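Local structure of R.MvaI (Kocuria varians, 2OA9) at residues G35-D40 with K180-N185. The protein acts as a monomeric restriction endonuclease that recognises its DNA target sequence asymmetrically and cuts it, probably with metal ions at a PD-(D/E)XK active site. Residues are numbered along the deposited sequence; the frame is centred on the assembly and turned at random.
Sequences GKTFED and KYYKYN
Tyr-184 lays one ring face against Phe-38 and sets its hydroxyl against the first turns of helix 33-49. The rings make a T-shaped pair, centroids 5.1 Å apart and planes at 73°: the edge of Phe-38 is the stem, and its CD1 stands over the centre of the tyrosine ring, 3.7 Å from Tyr-184 CD2. Phe-38 reaches this face because its CG is anti to the backbone N (chi1 -169°). Farther along the phenol, Tyr-184 OH comes within 3.2 Å of Thr-37 CB; the hydroxyl is hydrogen-bonded to Ile-34 O, whereas Phe-38 N, though near, is badly angled for a bond. Residues 35-40 of helix 33-49 cross residues 180-185 of strand 179-192 at 79°, on the mixed sheet expected of a PD-(D/E)XK nuclease core, with Ile-15 and Val-18 of helix 6-19 and Ile-169 of the neighbouring strand also touching Phe-38. Two residues earlier on the strand, Tyr-182 turns a ring edge to Thr-37, whose OG1 lies near the ring plane, 3.7 Å from Tyr-182 CD1. That buried hydroxyl is hydrogen-bonded to Gly-33 O in its own helix and to Thr-26 OG1, the latter linking the helix to strand 24-26. Phe-38 also nears Ile-59, which binds calcium in another structure of this enzyme.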
ATOM      1  N   GLY A  35      18.713   1.328  -6.342  1.00 21.81           N
ATOM      2  CA  GLY A  35      17.955   1.875  -5.236  1.00 21.70           C
ATOM      3  C   GLY A  35      18.788   2.106  -3.987  1.00 20.97           C
ATOM      4  O   GLY A  35      18.707   3.160  -3.338  1.00 21.54           O
ATOM      5  N   LYS A  36      19.627   1.145  -3.630  1.00 21.33           N
ATOM      6  CA  LYS A  36      20.402   1.271  -2.399  1.00 21.11           C
ATOM      7  C   LYS A  36      21.434   2.401  -2.492  1.00 20.54           C
ATOM      8  O   LYS A  36      21.689   3.107  -1.521  1.00 20.39           O
ATOM      9  CB  LYS A  36      21.096  -0.066  -2.064  1.00 22.05           C
ATOM     10  CG  LYS A  36      21.887  -0.103  -0.751  0.50 23.01           C
ATOM     11  CD  LYS A  36      23.196  -0.901  -0.872  0.50 24.64           C
ATOM     12  CE  LYS A  36      24.374  -0.175  -0.235  0.50 23.30           C
ATOM     13  NZ  LYS A  36      24.084   0.300   1.148  0.50 23.88           N
ATOM     14  N   THR A  37      22.031   2.573  -3.662  1.00 19.92           N
ATOM     15  CA  THR A  37      22.957   3.668  -3.857  1.00 19.83           C
ATOM     16  C   THR A  37      22.201   4.979  -3.690  1.00 18.74           C
ATOM     17  O   THR A  37      22.712   5.895  -3.072  1.00 19.37           O
ATOM     18  CB  THR A  37      23.618   3.597  -5.225  1.00 19.80           C
ATOM     19  OG1 THR A  37      24.443   2.425  -5.305  1.00 22.40           O
ATOM     20  CG2 THR A  37      24.568   4.770  -5.453  1.00 20.53           C
ATOM     21  N   PHE A  38      20.984   5.060  -4.234  1.00 18.90           N
ATOM     22  CA  PHE A  38      20.183   6.280  -4.055  1.00 18.64           C
ATOM     23  C   PHE A  38      19.913   6.568  -2.568  1.00 18.88           C
ATOM     24  O   PHE A  38      20.019   7.710  -2.113  1.00 19.06           O
ATOM     25  CB  PHE A  38      18.880   6.167  -4.865  1.00 18.00           C
ATOM     26  CG  PHE A  38      18.109   7.449  -4.954  1.00 17.77           C
ATOM     27  CD1 PHE A  38      18.292   8.299  -6.006  1.00 15.78           C
ATOM     28  CD2 PHE A  38      17.172   7.763  -4.019  1.00 19.92           C
ATOM     29  CE1 PHE A  38      17.575   9.454  -6.115  1.00 18.34           C
ATOM     30  CE2 PHE A  38      16.459   8.951  -4.118  1.00 19.40           C
ATOM     31  CZ  PHE A  38      16.678   9.777  -5.180  1.00 21.17           C
ATOM     32  N   GLU A  39      19.569   5.515  -1.827  1.00 19.51           N
ATOM     33  CA  GLU A  39      19.354   5.609  -0.378  1.00 20.76           C
ATOM     34  C   GLU A  39      20.596   6.125   0.331  1.00 20.58           C
ATOM     35  O   GLU A  39      20.499   6.970   1.214  1.00 20.18           O
ATOM     36  CB  GLU A  39      18.982   4.250   0.216  1.00 21.23           C
ATOM     37  CG  GLU A  39      17.608   3.704  -0.168  1.00 24.67           C
ATOM     38  CD  GLU A  39      17.383   2.318   0.446  1.00 29.02           C
ATOM     39  OE1 GLU A  39      18.122   1.946   1.396  1.00 32.36           O
ATOM     40  OE2 GLU A  39      16.481   1.592   0.008  1.00 30.84           O
ATOM     41  N   ASP A  40      21.777   5.626  -0.056  1.00 21.05           N
ATOM     42  CA  ASP A  40      23.044   6.139   0.493  1.00 21.19           C
ATOM     43  C   ASP A  40      23.300   7.621   0.226  1.00 20.63           C
ATOM     44  O   ASP A  40      23.802   8.355   1.070  1.00 21.11           O
ATOM     45  CB  ASP A  40      24.249   5.367  -0.082  1.00 21.52           C
ATOM     46  CG  ASP A  40      24.245   3.888   0.273  1.00 24.05           C
ATOM     47  OD1 ASP A  40      23.618   3.492   1.286  1.00 25.36           O
ATOM     48  OD2 ASP A  40      24.883   3.042  -0.408  1.00 26.97           O
ATOM     49  N   LYS A 180      32.403   1.292 -10.380  1.00 30.19           N
ATOM     50  CA  LYS A 180      31.028   1.347 -10.883  1.00 28.62           C
ATOM     51  C   LYS A 180      30.356   2.660 -10.519  1.00 26.95           C
ATOM     52  O   LYS A 180      30.578   3.195  -9.446  1.00 26.59           O
ATOM     53  CB  LYS A 180      30.197   0.187 -10.337  1.00 28.95           C
ATOM     54  CG  LYS A 180      28.781   0.129 -10.900  1.00 30.68           C
ATOM     55  CD  LYS A 180      28.086  -1.209 -10.632  1.00 31.66           C
ATOM     56  CE  LYS A 180      27.103  -1.546 -11.751  0.50 31.87           C
ATOM     57  NZ  LYS A 180      26.264  -2.727 -11.420  0.50 33.16           N
ATOM     58  N   TYR A 181      29.537   3.172 -11.432  1.00 24.92           N
ATOM     59  CA  TYR A 181      28.850   4.452 -11.251  1.00 23.52           C
ATOM     60  C   TYR A 181      27.398   4.381 -11.710  1.00 22.01           C
ATOM     61  O   TYR A 181      27.081   3.709 -12.700  1.00 21.39           O
ATOM     62  CB  TYR A 181      29.533   5.558 -12.052  1.00 23.84           C
ATOM     63  CG  TYR A 181      30.992   5.764 -11.724  1.00 25.36           C
ATOM     64  CD1 TYR A 181      31.968   4.955 -12.295  1.00 27.22           C
ATOM     65  CD2 TYR A 181      31.394   6.768 -10.849  1.00 25.87           C
ATOM     66  CE1 TYR A 181      33.310   5.140 -11.998  1.00 27.73           C
ATOM     67  CE2 TYR A 181      32.724   6.957 -10.550  1.00 27.15           C
ATOM     68  CZ  TYR A 181      33.673   6.145 -11.130  1.00 27.85           C
ATOM     69  OH  TYR A 181      35.001   6.332 -10.820  1.00 29.95           O
ATOM     70  N   TYR A 182      26.530   5.092 -10.982  1.00 20.09           N
ATOM     71  CA  TYR A 182      25.134   5.283 -11.363  1.00 18.91           C
ATOM     72  C   TYR A 182      24.883   6.770 -11.558  1.00 16.82           C
ATOM     73  O   TYR A 182      25.427   7.615 -10.805  1.00 16.78           O
ATOM     74  CB  TYR A 182      24.165   4.761 -10.305  1.00 19.12           C
ATOM     75  CG  TYR A 182      24.085   3.262 -10.192  1.00 21.58           C
ATOM     76  CD1 TYR A 182      24.294   2.627  -8.985  1.00 22.72           C
ATOM     77  CD2 TYR A 182      23.769   2.482 -11.287  1.00 24.27           C
ATOM     78  CE1 TYR A 182      24.206   1.253  -8.868  1.00 25.34           C
ATOM     79  CE2 TYR A 182      23.697   1.082 -11.183  1.00 25.69           C
ATOM     80  CZ  TYR A 182      23.914   0.489  -9.968  1.00 26.45           C
ATOM     81  OH  TYR A 182      23.834  -0.877  -9.832  1.00 28.68           O
ATOM     82  N   LYS A 183      24.021   7.100 -12.509  1.00 16.12           N
ATOM     83  CA  LYS A 183      23.578   8.467 -12.761  1.00 16.55           C
ATOM     84  C   LYS A 183      22.055   8.448 -12.853  1.00 15.73           C
ATOM     85  O   LYS A 183      21.509   7.736 -13.715  1.00 16.59           O
ATOM     86  CB  LYS A 183      24.161   8.966 -14.076  1.00 17.31           C
ATOM     87  CG  LYS A 183      23.812  10.389 -14.338  1.00 20.97           C
ATOM     88  CD  LYS A 183      24.512  10.912 -15.544  1.00 24.69           C
ATOM     89  CE  LYS A 183      24.053  12.324 -15.842  1.00 27.37           C
ATOM     90  N   TYR A 184      21.396   9.150 -11.946  1.00 15.46           N
ATOM     91  CA  TYR A 184      19.950   9.106 -11.865  1.00 15.86           C
ATOM     92  C   TYR A 184      19.268  10.041 -12.844  1.00 16.12           C
ATOM     93  O   TYR A 184      19.577  11.234 -12.920  1.00 18.47           O
ATOM     94  CB  TYR A 184      19.534   9.357 -10.394  1.00 14.67           C
ATOM     95  CG  TYR A 184      20.068   8.232  -9.500  1.00 14.44           C
ATOM     96  CD1 TYR A 184      21.298   8.368  -8.876  1.00 16.24           C
ATOM     97  CD2 TYR A 184      19.364   7.052  -9.345  1.00 16.83           C
ATOM     98  CE1 TYR A 184      21.831   7.334  -8.146  1.00 14.65           C
ATOM     99  CE2 TYR A 184      19.891   6.006  -8.626  1.00 17.59           C
ATOM    100  CZ  TYR A 184      21.122   6.147  -8.021  1.00 17.05           C
ATOM    101  OH  TYR A 184      21.650   5.097  -7.284  1.00 17.58           O
ATOM    102  N   ASN A 185      18.334   9.507 -13.598  1.00 15.92           N
ATOM    103  CA  ASN A 185      17.638  10.277 -14.599  1.00 15.59           C
ATOM    104  C   ASN A 185      16.625  11.216 -13.992  1.00 15.43           C
ATOM    105  O   ASN A 185      16.500  12.359 -14.424  1.00 16.65           O
ATOM    106  CB  ASN A 185      16.891   9.353 -15.575  1.00 16.39           C
ATOM    107  CG  ASN A 185      17.802   8.387 -16.276  1.00 15.36           C
ATOM    108  OD1 ASN A 185      18.847   8.783 -16.803  1.00 19.80           O
ATOM    109  ND2 ASN A 185      17.416   7.104 -16.279  1.00 17.15           N
TER